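Local coordinates for protein AlyGC (Glaciecola chathamensis, PDB 5GKD) that cleaves the polysaccharide alginate as a lyase of family PL6, probably by beta-elimination, and carries a bound calcium ion, at residues R569-I575 with I601-L607; L592-D598 with K623-G628. All coordinates share one frame; numbering follows the deposited sequence.

How the interactions relate
Interactions 1 and 2 join successive coils of one parallel beta-helix at two places round its circumference. Interaction 1 is the buried one, where 569-575 and 601-607 enter neighbouring parallel strands; backbone bonds, an aromatic pair and aliphatic packing dominate it. Interaction 2 joins the end of strand 590-592 and its following loop to strand 622-625, lies nearer the surface and the second subunit, and has two parallel backbone bonds, then a tyrosine-aspartate bond and bridging waters. The two contacts touch: Glu-595 and Asp-597 of 592-598 form salt bridges with Arg-569, and Glu-595 also accepts from Asn-603; Arg-569 and Asn-603 belong to interaction 1.

Interaction 1 of 2, residues R569-I575 with I601-L607; sequences RSFADYI and IYNVEYL
Phe-571 and Tyr-602 form the tightly packed heart of this contact. With CG anti to the backbone N (chi1 -170°), the phenylalanine ring turns its edge to the tyrosine face in an offset T-shaped pair, CE1 of Phe-571 lying 3.6 Å from CE2 of Tyr-602. The carbonyl O of Tyr-602 and OE1 of Glu-605 meet the phenylalanine ring at its edge. That carboxylate oxygen also receives the Tyr-602 hydroxyl on its syn lone pair, OH to OE1 2.6 Å, while Arg-234 pairs with OE2 of Glu-605.

Alongside the rings the backbones join as adjacent coils of a parallel beta-helix do: Ala-572 N donates to Asn-603 O (2.9 Å), Glu-605 N to Ala-572 O, and, past the corner at Asp-573, Ile-575 N to Tyr-606 O. Inside, CD1 of Ile-575 packs on CG2 of Val-604 and CG2 of Ile-575 on CD2 of Leu-607; Leu-592 packs on both Ile-575 and Val-604.

Toward the partly exposed Arg-569 water enters the contact. One water bridges Ser-570 OG, itself hydrogen-bonded to Gly-567 O, and Asn-603 O, another the carbonyls of Ser-570 and Tyr-602. Asn-603 ND2 gives Ser-570 O a nearly straight bond of 3.1 Å, the acceptor in its amide plane, and also bonds Glu-595. Farther out, Ile-601 CD1 sits over the centre of one face of the Arg-569 guanidinium, 3.5 Å from CZ, while Glu-595 and Asp-597 take its NH1 and NH2.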
ATOM      1  N   ARG A 569      -1.326  -6.373   2.179  1.00 21.77           N
ATOM      2  CA  ARG A 569      -0.648  -6.985   3.314  1.00 20.62           C
ATOM      3  C   ARG A 569      -1.515  -7.013   4.572  1.00 21.15           C
ATOM      4  O   ARG A 569      -0.989  -7.121   5.670  1.00 21.50           O
ATOM      5  CB  ARG A 569       0.693  -6.292   3.610  1.00 19.18           C
ATOM      6  CG  ARG A 569       1.682  -6.285   2.435  1.00 22.07           C
ATOM      7  CD  ARG A 569       1.964  -7.709   1.961  1.00 17.95           C
ATOM      8  NE  ARG A 569       3.263  -7.856   1.329  1.00 20.85           N
ATOM      9  CZ  ARG A 569       3.480  -8.436   0.154  1.00 20.67           C
ATOM     10  NH1 ARG A 569       2.471  -8.947  -0.539  1.00 18.73           N
ATOM     11  NH2 ARG A 569       4.721  -8.523  -0.314  1.00 21.40           N
ATOM     12  N   SER A 570      -2.834  -6.897   4.443  1.00 18.70           N
ATOM     13  CA  SER A 570      -3.730  -7.041   5.580  1.00 17.43           C
ATOM     14  C   SER A 570      -4.106  -8.509   5.744  1.00 18.29           C
ATOM     15  O   SER A 570      -3.998  -9.302   4.809  1.00 17.78           O
ATOM     16  CB  SER A 570      -4.991  -6.182   5.409  1.00 16.46           C
ATOM     17  OG  SER A 570      -5.825  -6.663   4.358  1.00 18.24           O
ATOM     18  N   PHE A 571      -4.546  -8.874   6.948  1.00 18.79           N
ATOM     19  CA  PHE A 571      -4.850 -10.282   7.208  1.00 19.73           C
ATOM     20  C   PHE A 571      -6.012 -10.410   8.185  1.00 19.18           C
ATOM     21  O   PHE A 571      -5.919  -9.967   9.334  1.00 18.43           O
ATOM     22  CB  PHE A 571      -3.624 -11.037   7.733  1.00 17.32           C
ATOM     23  CG  PHE A 571      -3.830 -12.540   7.791  1.00 21.69           C
ATOM     24  CD1 PHE A 571      -3.572 -13.332   6.680  1.00 18.69           C
ATOM     25  CD2 PHE A 571      -4.319 -13.151   8.946  1.00 17.98           C
ATOM     26  CE1 PHE A 571      -3.787 -14.702   6.723  1.00 17.19           C
ATOM     27  CE2 PHE A 571      -4.521 -14.516   8.990  1.00 17.74           C
ATOM     28  CZ  PHE A 571      -4.256 -15.292   7.883  1.00 17.49           C
ATOM     29  N   ALA A 572      -7.104 -11.018   7.723  1.00 19.34           N
ATOM     30  CA  ALA A 572      -8.241 -11.343   8.573  1.00 17.33           C
ATOM     31  C   ALA A 572      -8.089 -12.749   9.150  1.00 20.13           C
ATOM     32  O   ALA A 572      -8.074 -13.731   8.404  1.00 17.28           O
ATOM     33  CB  ALA A 572      -9.548 -11.235   7.788  1.00 19.13           C
ATOM     34  N   ASP A 573      -7.985 -12.844  10.481  1.00 22.56           N
ATOM     35  CA  ASP A 573      -8.098 -14.145  11.141  1.00 19.10           C
ATOM     36  C   ASP A 573      -9.391 -14.860  10.742  1.00 23.54           C
ATOM     37  O   ASP A 573      -9.413 -16.085  10.604  1.00 19.39           O
ATOM     38  CB  ASP A 573      -8.020 -13.983  12.660  1.00 19.32           C
ATOM     39  CG  ASP A 573      -6.567 -13.856  13.175  1.00 24.82           C
ATOM     40  OD1 ASP A 573      -5.713 -14.654  12.780  1.00 28.83           O
ATOM     41  OD2 ASP A 573      -6.280 -12.981  14.006  1.00 31.02           O
ATOM     42  N   TYR A 574     -10.480 -14.113  10.551  1.00 22.75           N
ATOM     43  CA  TYR A 574     -11.639 -14.665   9.863  1.00 21.45           C
ATOM     44  C   TYR A 574     -12.537 -13.540   9.394  1.00 22.04           C
ATOM     45  O   TYR A 574     -12.570 -12.457   9.983  1.00 23.21           O
ATOM     46  CB  TYR A 574     -12.457 -15.642  10.731  1.00 21.88           C
ATOM     47  CG  TYR A 574     -13.058 -15.064  11.993  1.00 24.27           C
ATOM     48  CD1 TYR A 574     -14.259 -14.350  11.969  1.00 22.94           C
ATOM     49  CD2 TYR A 574     -12.440 -15.255  13.216  1.00 21.84           C
ATOM     50  CE1 TYR A 574     -14.803 -13.830  13.149  1.00 21.62           C
ATOM     51  CE2 TYR A 574     -12.970 -14.744  14.381  1.00 23.47           C
ATOM     52  CZ  TYR A 574     -14.139 -14.037  14.347  1.00 23.73           C
ATOM     53  OH  TYR A 574     -14.632 -13.562  15.536  1.00 24.87           O
ATOM     54  N   ILE A 575     -13.265 -13.828   8.325  1.00 23.50           N
ATOM     55  CA  ILE A 575     -14.405 -13.045   7.878  1.00 23.55           C
ATOM     56  C   ILE A 575     -15.590 -13.997   7.863  1.00 25.20           C
ATOM     57  O   ILE A 575     -15.543 -15.035   7.193  1.00 26.09           O
ATOM     58  CB  ILE A 575     -14.166 -12.430   6.492  1.00 22.78           C
ATOM     59  CG1 ILE A 575     -12.994 -11.455   6.554  1.00 22.36           C
ATOM     60  CG2 ILE A 575     -15.399 -11.716   5.990  1.00 21.01           C
ATOM     61  CD1 ILE A 575     -12.448 -11.096   5.199  1.00 19.20           C
ATOM     62  N   ILE A 601       1.932 -15.130   0.465  1.00 19.36           N
ATOM     63  CA  ILE A 601       1.186 -14.284   1.387  1.00 16.57           C
ATOM     64  C   ILE A 601      -0.288 -14.263   0.976  1.00 17.96           C
ATOM     65  O   ILE A 601      -0.623 -14.321  -0.213  1.00 19.67           O
ATOM     66  CB  ILE A 601       1.798 -12.863   1.419  1.00 16.04           C
ATOM     67  CG1 ILE A 601       3.286 -12.913   1.795  1.00 17.33           C
ATOM     68  CG2 ILE A 601       1.083 -11.998   2.418  1.00 15.74           C
ATOM     69  CD1 ILE A 601       4.001 -11.606   1.623  1.00 18.28           C
ATOM     70  N   TYR A 602      -1.189 -14.166   1.952  1.00 15.88           N
ATOM     71  CA  TYR A 602      -2.614 -14.099   1.639  1.00 18.59           C
ATOM     72  C   TYR A 602      -3.320 -13.224   2.673  1.00 17.42           C
ATOM     73  O   TYR A 602      -2.705 -12.742   3.627  1.00 17.77           O
ATOM     74  CB  TYR A 602      -3.229 -15.510   1.509  1.00 13.65           C
ATOM     75  CG  TYR A 602      -3.091 -16.460   2.681  1.00 17.85           C
ATOM     76  CD1 TYR A 602      -1.902 -17.160   2.916  1.00 19.45           C
ATOM     77  CD2 TYR A 602      -4.173 -16.723   3.517  1.00 17.29           C
ATOM     78  CE1 TYR A 602      -1.803 -18.081   3.961  1.00 17.20           C
ATOM     79  CE2 TYR A 602      -4.079 -17.631   4.568  1.00 16.85           C
ATOM     80  CZ  TYR A 602      -2.899 -18.301   4.781  1.00 17.47           C
ATOM     81  OH  TYR A 602      -2.822 -19.184   5.817  1.00 17.09           O
ATOM     82  N   ASN A 603      -4.632 -13.010   2.462  1.00 17.88           N
ATOM     83  CA  ASN A 603      -5.400 -11.967   3.137  1.00 18.33           C
ATOM     84  C   ASN A 603      -6.413 -12.469   4.160  1.00 19.66           C
ATOM     85  O   ASN A 603      -6.959 -11.644   4.908  1.00 17.93           O
ATOM     86  CB  ASN A 603      -6.164 -11.112   2.110  1.00 14.01           C
ATOM     87  CG  ASN A 603      -5.246 -10.343   1.178  1.00 20.24           C
ATOM     88  OD1 ASN A 603      -5.357 -10.444  -0.050  1.00 21.35           O
ATOM     89  ND2 ASN A 603      -4.342  -9.545   1.754  1.00 20.14           N
ATOM     90  N   VAL A 604      -6.694 -13.773   4.211  1.00 16.68           N
ATOM     91  CA  VAL A 604      -7.761 -14.295   5.063  1.00 18.91           C
ATOM     92  C   VAL A 604      -7.528 -15.769   5.389  1.00 19.84           C
ATOM     93  O   VAL A 604      -7.246 -16.580   4.502  1.00 18.60           O
ATOM     94  CB  VAL A 604      -9.146 -14.093   4.405  1.00 19.60           C
ATOM     95  CG1 VAL A 604      -9.216 -14.784   3.035  1.00 16.51           C
ATOM     96  CG2 VAL A 604     -10.263 -14.596   5.322  1.00 16.83           C
ATOM     97  N   GLU A 605      -7.661 -16.129   6.667  1.00 20.45           N
ATOM     98  CA  GLU A 605      -7.521 -17.527   7.049  1.00 20.19           C
ATOM     99  C   GLU A 605      -8.817 -18.306   6.822  1.00 19.67           C
ATOM    100  O   GLU A 605      -8.794 -19.375   6.213  1.00 21.95           O
ATOM    101  CB  GLU A 605      -7.065 -17.638   8.511  1.00 20.10           C
ATOM    102  CG  GLU A 605      -6.668 -19.057   8.928  1.00 18.87           C
ATOM    103  CD  GLU A 605      -5.430 -19.595   8.216  1.00 22.40           C
ATOM    104  OE1 GLU A 605      -4.687 -18.819   7.581  1.00 21.71           O
ATOM    105  OE2 GLU A 605      -5.190 -20.817   8.303  1.00 24.10           O
ATOM    106  N   TYR A 606      -9.947 -17.789   7.312  1.00 19.61           N
ATOM    107  CA  TYR A 606     -11.263 -18.410   7.164  1.00 20.83           C
ATOM    108  C   TYR A 606     -12.238 -17.394   6.590  1.00 21.53           C
ATOM    109  O   TYR A 606     -12.562 -16.410   7.256  1.00 24.54           O
ATOM    110  CB  TYR A 606     -11.806 -18.919   8.498  1.00 23.16           C
ATOM    111  CG  TYR A 606     -10.947 -19.929   9.183  1.00 22.65           C
ATOM    112  CD1 TYR A 606     -11.025 -21.287   8.861  1.00 22.59           C
ATOM    113  CD2 TYR A 606     -10.064 -19.535  10.165  1.00 23.15           C
ATOM    114  CE1 TYR A 606     -10.226 -22.227   9.512  1.00 19.03           C
ATOM    115  CE2 TYR A 606      -9.273 -20.448  10.808  1.00 24.20           C
ATOM    116  CZ  TYR A 606      -9.349 -21.783  10.476  1.00 23.75           C
ATOM    117  OH  TYR A 606      -8.544 -22.651  11.150  1.00 27.04           O
ATOM    118  N   LEU A 607     -12.715 -17.643   5.378  1.00 21.48           N
ATOM    119  CA  LEU A 607     -13.834 -16.915   4.794  1.00 23.41           C
ATOM    120  C   LEU A 607     -15.064 -17.813   4.844  1.00 22.88           C
ATOM    121  O   LEU A 607     -15.070 -18.883   4.225  1.00 22.31           O
ATOM    122  CB  LEU A 607     -13.528 -16.542   3.345  1.00 21.22           C
ATOM    123  CG  LEU A 607     -14.153 -15.339   2.660  1.00 24.79           C
ATOM    124  CD1 LEU A 607     -14.408 -15.649   1.209  1.00 23.67           C
ATOM    125  CD2 LEU A 607     -15.373 -14.800   3.343  1.00 24.88           C
TER
HETATM  126  O   HOH W   1      -7.474  -8.841   4.653  1.00 18.55           O
HETATM  127  O   HOH W   2      -1.345  -9.902   3.751  1.00 26.76           O

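Interaction 2 of 2, residues L592-D598 with K623-G628; sequences LNKETDD and KVYRGG
Two successive coils of a parallel beta-helix meet here, at the end of strand 590-592 and the loop that follows it. Leu-592 pairs with Val-624 in parallel register: Leu-592 N donates to Lys-623 O at 2.8 Å, and Leu-592 O takes a longer bond from Tyr-625 N (3.2 Å), which comes in tilted from the carbonyl plane. CB of Leu-592 and CB of Val-624 pack 4.0 Å apart on the same face of the sheet. Next along, the amide of Asn-593 lies alongside the start of the Lys-623 chain, ND2 of Asn-593 being 3.6 Å from CB of Lys-623, whose ammonium goes on to Asn-654.

Beyond Asn-593 the loop lifts away and Tyr-625 spans the separation. Swung away from its own backbone N (chi1 -177°), the side chain of Tyr-625 reaches under the loop, CB against CB of Asn-593, the carbonyl O of Glu-595 at the ring edge and CG2 of Thr-596 over one face. OH of Tyr-625 donates to the syn lone pair of Asp-598 OD1 (2.5 Å), with carboxylate and ring only 17° from coplanar. Replacing Tyr-625 by an alanine would probably leave Asp-598 without its hydroxyl mate and open a gap beneath the loop. His-663 stacks on the tyrosine ring, and Lys-655 of the second subunit makes a weak hydrogen bond to its hydroxyl.

Waters link the backbones where they part: one accepts from Glu-595 N and lies within bonding distance of Tyr-625 O, while another donates to Glu-595 O (2.6 Å) and accepts from Gly-627 N. Gly-627 leaves room for Asp-598 OD1, 3.4 Å from its CA. Leu-592 and Val-624 thus stack parallel strands of successive coils in register, as in the parallel beta-helix of the pectate-lyase-like clan.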
ATOM      1  N   LEU A 592     -10.150  -9.953  -1.601  1.00 19.47           N
ATOM      2  CA  LEU A 592      -9.157 -10.636  -0.780  1.00 20.58           C
ATOM      3  C   LEU A 592      -8.035 -11.192  -1.642  1.00 18.75           C
ATOM      4  O   LEU A 592      -7.531 -12.294  -1.407  1.00 17.81           O
ATOM      5  CB  LEU A 592      -9.784 -11.767   0.024  1.00 18.87           C
ATOM      6  CG  LEU A 592     -10.518 -11.529   1.342  1.00 25.00           C
ATOM      7  CD1 LEU A 592     -10.237 -10.190   1.977  1.00 17.77           C
ATOM      8  CD2 LEU A 592     -11.983 -11.777   1.197  1.00 20.69           C
ATOM      9  N   ASN A 593      -7.642 -10.430  -2.655  1.00 16.58           N
ATOM     10  CA  ASN A 593      -6.722 -10.873  -3.691  1.00 20.65           C
ATOM     11  C   ASN A 593      -5.633  -9.841  -3.953  1.00 21.61           C
ATOM     12  O   ASN A 593      -5.226  -9.635  -5.101  1.00 22.12           O
ATOM     13  CB  ASN A 593      -7.478 -11.154  -4.984  1.00 17.89           C
ATOM     14  CG  ASN A 593      -8.135  -9.916  -5.538  1.00 22.13           C
ATOM     15  OD1 ASN A 593      -8.385  -8.964  -4.801  1.00 22.03           O
ATOM     16  ND2 ASN A 593      -8.378  -9.897  -6.842  1.00 22.29           N
ATOM     17  N   LYS A 594      -5.137  -9.177  -2.902  1.00 20.94           N
ATOM     18  CA  LYS A 594      -4.151  -8.113  -3.094  1.00 21.12           C
ATOM     19  C   LYS A 594      -2.716  -8.613  -3.255  1.00 20.50           C
ATOM     20  O   LYS A 594      -1.878  -7.876  -3.782  1.00 22.99           O
ATOM     21  CB  LYS A 594      -4.208  -7.123  -1.930  1.00 18.71           C
ATOM     22  CG  LYS A 594      -5.571  -6.493  -1.748  1.00 18.31           C
ATOM     23  CD  LYS A 594      -6.096  -5.986  -3.098  1.00 21.52           C
ATOM     24  CE  LYS A 594      -7.498  -5.409  -3.015  1.00 23.30           C
ATOM     25  NZ  LYS A 594      -7.560  -4.040  -2.441  1.00 20.96           N
ATOM     26  N   GLU A 595      -2.394  -9.822  -2.815  1.00 21.25           N
ATOM     27  CA  GLU A 595      -0.992 -10.231  -2.736  1.00 18.37           C
ATOM     28  C   GLU A 595      -0.608 -11.032  -3.975  1.00 21.48           C
ATOM     29  O   GLU A 595      -0.404 -12.246  -3.949  1.00 25.09           O
ATOM     30  CB  GLU A 595      -0.744 -11.019  -1.454  1.00 20.56           C
ATOM     31  CG  GLU A 595      -1.540 -10.511  -0.270  1.00 19.71           C
ATOM     32  CD  GLU A 595      -1.276  -9.051   0.038  1.00 22.06           C
ATOM     33  OE1 GLU A 595      -0.146  -8.597  -0.196  1.00 21.25           O
ATOM     34  OE2 GLU A 595      -2.191  -8.363   0.525  1.00 21.75           O
ATOM     35  N   THR A 596      -0.473 -10.313  -5.075  1.00 21.30           N
ATOM     36  CA  THR A 596      -0.211 -10.924  -6.367  1.00 22.33           C
ATOM     37  C   THR A 596       1.276 -11.040  -6.674  1.00 23.70           C
ATOM     38  O   THR A 596       1.638 -11.364  -7.803  1.00 25.26           O
ATOM     39  CB  THR A 596      -0.909 -10.132  -7.471  1.00 25.51           C
ATOM     40  OG1 THR A 596      -0.578  -8.750  -7.325  1.00 24.78           O
ATOM     41  CG2 THR A 596      -2.415 -10.276  -7.357  1.00 24.62           C
ATOM     42  N   ASP A 597       2.146 -10.787  -5.707  1.00 24.66           N
ATOM     43  CA  ASP A 597       3.569 -10.997  -5.911  1.00 24.57           C
ATOM     44  C   ASP A 597       4.013 -12.433  -5.604  1.00 21.95           C
ATOM     45  O   ASP A 597       5.209 -12.714  -5.625  1.00 21.64           O
ATOM     46  CB  ASP A 597       4.368  -9.988  -5.089  1.00 23.71           C
ATOM     47  CG  ASP A 597       4.009 -10.002  -3.630  1.00 24.75           C
ATOM     48  OD1 ASP A 597       2.978 -10.594  -3.246  1.00 26.41           O
ATOM     49  OD2 ASP A 597       4.769  -9.400  -2.853  1.00 30.11           O
ATOM     50  N   ASP A 598       3.078 -13.338  -5.331  1.00 23.74           N
ATOM     51  CA  ASP A 598       3.332 -14.790  -5.318  1.00 23.86           C
ATOM     52  C   ASP A 598       4.466 -15.191  -4.366  1.00 25.41           C
ATOM     53  O   ASP A 598       5.283 -16.056  -4.682  1.00 21.51           O
ATOM     54  CB  ASP A 598       3.609 -15.315  -6.734  1.00 20.43           C
ATOM     55  CG  ASP A 598       2.372 -15.267  -7.625  1.00 26.33           C
ATOM     56  OD1 ASP A 598       1.317 -14.825  -7.141  1.00 22.49           O
ATOM     57  OD2 ASP A 598       2.447 -15.691  -8.797  1.00 30.29           O
ATOM     58  N   LYS A 623     -12.939 -12.689  -4.327  1.00 20.42           N
ATOM     59  CA  LYS A 623     -11.718 -12.964  -5.067  1.00 21.13           C
ATOM     60  C   LYS A 623     -10.655 -13.186  -4.010  1.00 21.95           C
ATOM     61  O   LYS A 623     -10.311 -12.255  -3.273  1.00 22.89           O
ATOM     62  CB  LYS A 623     -11.337 -11.800  -5.986  1.00 22.79           C
ATOM     63  CG  LYS A 623     -12.489 -11.202  -6.773  1.00 22.38           C
ATOM     64  CD  LYS A 623     -11.985 -10.227  -7.814  1.00 23.69           C
ATOM     65  CE  LYS A 623     -13.064  -9.979  -8.867  1.00 26.24           C
ATOM     66  NZ  LYS A 623     -12.639  -9.059  -9.938  1.00 25.44           N
ATOM     67  N   VAL A 624     -10.171 -14.409  -3.876  1.00 21.74           N
ATOM     68  CA  VAL A 624      -9.193 -14.671  -2.838  1.00 22.94           C
ATOM     69  C   VAL A 624      -8.005 -15.411  -3.439  1.00 23.19           C
ATOM     70  O   VAL A 624      -8.168 -16.343  -4.236  1.00 25.82           O
ATOM     71  CB  VAL A 624      -9.809 -15.384  -1.614  1.00 25.33           C
ATOM     72  CG1 VAL A 624     -11.271 -15.719  -1.817  1.00 20.60           C
ATOM     73  CG2 VAL A 624      -9.000 -16.527  -1.174  1.00 24.19           C
ATOM     74  N   TYR A 625      -6.803 -14.933  -3.112  1.00 20.17           N
ATOM     75  CA  TYR A 625      -5.611 -15.272  -3.869  1.00 18.24           C
ATOM     76  C   TYR A 625      -4.452 -15.563  -2.928  1.00 20.30           C
ATOM     77  O   TYR A 625      -4.174 -14.784  -2.017  1.00 21.17           O
ATOM     78  CB  TYR A 625      -5.265 -14.120  -4.832  1.00 18.90           C
ATOM     79  CG  TYR A 625      -4.090 -14.383  -5.737  1.00 19.15           C
ATOM     80  CD1 TYR A 625      -2.782 -14.175  -5.304  1.00 17.17           C
ATOM     81  CD2 TYR A 625      -4.289 -14.797  -7.040  1.00 21.27           C
ATOM     82  CE1 TYR A 625      -1.711 -14.410  -6.136  1.00 20.26           C
ATOM     83  CE2 TYR A 625      -3.238 -15.027  -7.882  1.00 18.08           C
ATOM     84  CZ  TYR A 625      -1.949 -14.837  -7.432  1.00 21.46           C
ATOM     85  OH  TYR A 625      -0.918 -15.082  -8.290  1.00 18.95           O
ATOM     86  N   ARG A 626      -3.796 -16.693  -3.143  1.00 18.70           N
ATOM     87  CA  ARG A 626      -2.542 -17.020  -2.473  1.00 18.09           C
ATOM     88  C   ARG A 626      -1.637 -17.607  -3.542  1.00 20.23           C
ATOM     89  O   ARG A 626      -1.866 -18.731  -4.001  1.00 22.11           O
ATOM     90  CB  ARG A 626      -2.739 -18.011  -1.315  1.00 20.50           C
ATOM     91  CG  ARG A 626      -1.432 -18.408  -0.606  1.00 17.82           C
ATOM     92  CD  ARG A 626      -1.626 -19.545   0.413  1.00 17.46           C
ATOM     93  NE  ARG A 626      -1.964 -20.829  -0.208  1.00 20.60           N
ATOM     94  CZ  ARG A 626      -1.102 -21.821  -0.401  1.00 20.61           C
ATOM     95  NH1 ARG A 626       0.147 -21.687  -0.001  1.00 19.73           N
ATOM     96  NH2 ARG A 626      -1.489 -22.945  -0.993  1.00 20.80           N
ATOM     97  N   GLY A 627      -0.629 -16.856  -3.949  1.00 19.94           N
ATOM     98  CA  GLY A 627       0.207 -17.253  -5.057  1.00 20.84           C
ATOM     99  C   GLY A 627       1.563 -17.808  -4.658  1.00 23.70           C
ATOM    100  O   GLY A 627       2.077 -17.568  -3.563  1.00 25.04           O
ATOM    101  N   GLY A 628       2.156 -18.525  -5.597  1.00 21.76           N
ATOM    102  CA  GLY A 628       3.430 -19.156  -5.389  1.00 22.78           C
ATOM    103  C   GLY A 628       3.290 -20.614  -4.997  1.00 25.65           C
ATOM    104  O   GLY A 628       2.253 -21.254  -5.166  1.00 25.08           O
TER
HETATM  105  O   HOH W   3      -6.091 -14.111   0.147  1.00 15.65           O
HETATM  106  O   HOH W   4      -4.280 -12.093  -2.064  1.00 18.38           O
HETATM  107  O   HOH W   5       0.354 -14.405  -2.674  1.00 19.07           O